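Precorrin-6Y C5,15-methyltransferase (Corynebacterium diphtheriae, PDB 3HM2) probably methylates precorrin-6Y at C5 and C15 with S-adenosyl-L-methionine in adenosylcobalamin biosynthesis, the fragment here being its C-terminal methyltransferase domain. Local coordinates at the interface of chains A and B. Numbering follows the deposited sequence. Chains: chain A/B, precorrin-6Y C5,15-methyltransferase.

The interface of chains A and B. Residues chain A 12, 153-154, 164; chain B 147-150.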
ATOM      1  N   HIS A  12      10.114  -8.111  11.413  1.00 49.23           N
ATOM      2  CA  HIS A  12      10.085  -6.721  10.935  1.00 48.29           C
ATOM      3  C   HIS A  12       9.199  -5.770  11.748  1.00 51.73           C
ATOM      4  O   HIS A  12       9.469  -4.557  11.825  1.00 46.91           O
ATOM      5  CB  HIS A  12       9.662  -6.673   9.462  1.00 49.51           C
ATOM      6  CG  HIS A  12      10.755  -7.046   8.504  1.00 54.79           C
ATOM      7  ND1 HIS A  12      12.031  -6.533   8.593  1.00 48.09           N
ATOM      8  CD2 HIS A  12      10.753  -7.864   7.425  1.00 51.50           C
ATOM      9  CE1 HIS A  12      12.771  -7.024   7.618  1.00 48.50           C
ATOM     10  NE2 HIS A  12      12.019  -7.833   6.891  1.00 49.82           N
ATOM     11  N   SER A 153       5.229  -6.702   2.400  1.00 32.63           N
ATOM     12  CA  SER A 153       5.014  -7.821   1.486  1.00 31.49           C
ATOM     13  C   SER A 153       6.271  -8.682   1.336  1.00 29.10           C
ATOM     14  O   SER A 153       7.375  -8.213   1.561  1.00 26.02           O
ATOM     15  CB  SER A 153       4.555  -7.320   0.104  1.00 38.38           C
ATOM     16  OG  SER A 153       3.478  -6.411   0.210  1.00 36.48           O
ATOM     17  N   HIS A 154       6.078  -9.945   0.959  1.00 31.02           N
ATOM     18  CA  HIS A 154       7.165 -10.888   0.733  1.00 28.68           C
ATOM     19  C   HIS A 154       6.846 -11.683  -0.537  1.00 27.10           C
ATOM     20  O   HIS A 154       5.693 -11.856  -0.874  1.00 26.97           O
ATOM     21  CB  HIS A 154       7.273 -11.859   1.915  1.00 43.10           C
ATOM     22  CG  HIS A 154       7.158 -11.202   3.258  1.00 45.13           C
ATOM     23  ND1 HIS A 154       8.177 -10.459   3.818  1.00 45.82           N
ATOM     24  CD2 HIS A 154       6.146 -11.186   4.159  1.00 49.00           C
ATOM     25  CE1 HIS A 154       7.796 -10.009   5.001  1.00 47.03           C
ATOM     26  NE2 HIS A 154       6.566 -10.437   5.233  1.00 47.49           N
HETATM   27  N   MSE A 164       4.361 -10.474  -5.270  1.00 38.00           N
HETATM   28  CA  MSE A 164       4.558  -9.769  -4.003  1.00 38.62           C
HETATM   29  C   MSE A 164       3.252  -9.772  -3.204  1.00 36.05           C
HETATM   30  O   MSE A 164       2.223  -9.286  -3.686  1.00 36.02           O
HETATM   31  CB  MSE A 164       5.055  -8.339  -4.247  1.00 41.15           C
HETATM   32  CG  MSE A 164       6.517  -8.290  -4.659  1.00 50.48           C
HETATM   33 SE   MSE A 164       7.666  -9.185  -3.309  1.00 90.10          SE
HETATM   34  CE  MSE A 164       8.007  -7.644  -2.153  1.00 35.02           C
TER
ATOM     35  N   ILE B 147      13.347 -11.156  -1.362  1.00 36.83           N
ATOM     36  CA  ILE B 147      12.877  -9.798  -1.524  1.00 36.48           C
ATOM     37  C   ILE B 147      11.559  -9.590  -0.773  1.00 33.08           C
ATOM     38  O   ILE B 147      10.599 -10.334  -0.960  1.00 40.78           O
ATOM     39  CB  ILE B 147      12.814  -9.390  -3.016  1.00 31.45           C
ATOM     40  CG1 ILE B 147      14.186  -8.851  -3.461  1.00 31.35           C
ATOM     41  CG2 ILE B 147      11.744  -8.330  -3.241  1.00 24.18           C
ATOM     42  CD1 ILE B 147      14.480  -8.986  -4.930  1.00 28.55           C
ATOM     43  N   SER B 148      11.553  -8.598   0.113  1.00 37.41           N
ATOM     44  CA  SER B 148      10.340  -8.101   0.774  1.00 33.30           C
ATOM     45  C   SER B 148      10.237  -6.598   0.543  1.00 32.60           C
ATOM     46  O   SER B 148      11.222  -5.949   0.194  1.00 32.54           O
ATOM     47  CB  SER B 148      10.362  -8.392   2.278  1.00 35.46           C
ATOM     48  OG  SER B 148      10.559  -9.778   2.526  1.00 41.47           O
ATOM     49  N   SER B 149       9.040  -6.050   0.718  1.00 33.03           N
ATOM     50  CA  SER B 149       8.841  -4.617   0.552  1.00 32.66           C
ATOM     51  C   SER B 149       7.849  -4.029   1.561  1.00 35.37           C
ATOM     52  O   SER B 149       6.938  -4.709   2.049  1.00 29.51           O
ATOM     53  CB  SER B 149       8.398  -4.290  -0.867  1.00 34.08           C
ATOM     54  OG  SER B 149       7.059  -4.696  -1.064  1.00 41.75           O
ATOM     55  N   PHE B 150       8.049  -2.743   1.836  1.00 35.88           N
ATOM     56  CA  PHE B 150       7.432  -2.026   2.938  1.00 31.89           C
ATOM     57  C   PHE B 150       6.744  -0.751   2.446  1.00 37.58           C
ATOM     58  O   PHE B 150       7.410   0.168   1.971  1.00 41.34           O
ATOM     59  CB  PHE B 150       8.523  -1.678   3.967  1.00 26.24           C
ATOM     60  CG  PHE B 150       9.481  -2.817   4.232  1.00 39.89           C
ATOM     61  CD1 PHE B 150       9.226  -3.756   5.239  1.00 38.17           C
ATOM     62  CD2 PHE B 150      10.627  -2.972   3.458  1.00 42.60           C
ATOM     63  CE1 PHE B 150      10.100  -4.821   5.451  1.00 32.55           C
ATOM     64  CE2 PHE B 150      11.498  -4.027   3.676  1.00 32.55           C
ATOM     65  CZ  PHE B 150      11.233  -4.946   4.664  1.00 39.57           C
TER
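The aromatic edge of B:Phe150 stands over the imidazole face of A:His12, with CE1 placed above the ring centre and 3.7 Å from A:His12 CD2. The planes meet at 85°, edge to face, so A:His12 offers its flat side and B:Phe150 its rim. A chi1 of -43° sets the phenyl CG of B:Phe150 anti to its own carbonyl carbon and sends the ring away from strand 146-157 toward helix 9-21 of chain A. On the other side of the paired strands lies a second apolar contact. The selenomethionine A:Met164, bent at chi2 and chi3, brings its terminal methyl CE to 3.6 Å from B:Ser149 CB, and the same methyl lies 4.0 Å from B:Ile147 CG2, the two side chains crossing at about a right angle.

Between these contacts the two copies of strand 146-157 run antiparallel. A:Ser153 N donates to B:Ser149 O over 2.6 Å, and B:Ser149 N returns a bond of 2.9 Å to A:Ser153 O. This reciprocal pair, with the neighbouring bridge of A:His154 and B:Ser148, helps set the register of the strands. At the polar rim, the imidazole ND1 of A:His154 meets the hydroxyl OG of B:Ser148 at 2.8 Å. The hydroxyl lies in the plane of the imidazole, at its edge, and the bond is nearly straight at 172°; which partner donates is not determined. Side-chain pairing thus reinforces the backbone ladder.

Repeated by the two-fold axis, the patch joins the edge strands of two methyltransferase domains into a sheet continuous across the chains, with a helix packed against it, an association that may support a dimer of this domain.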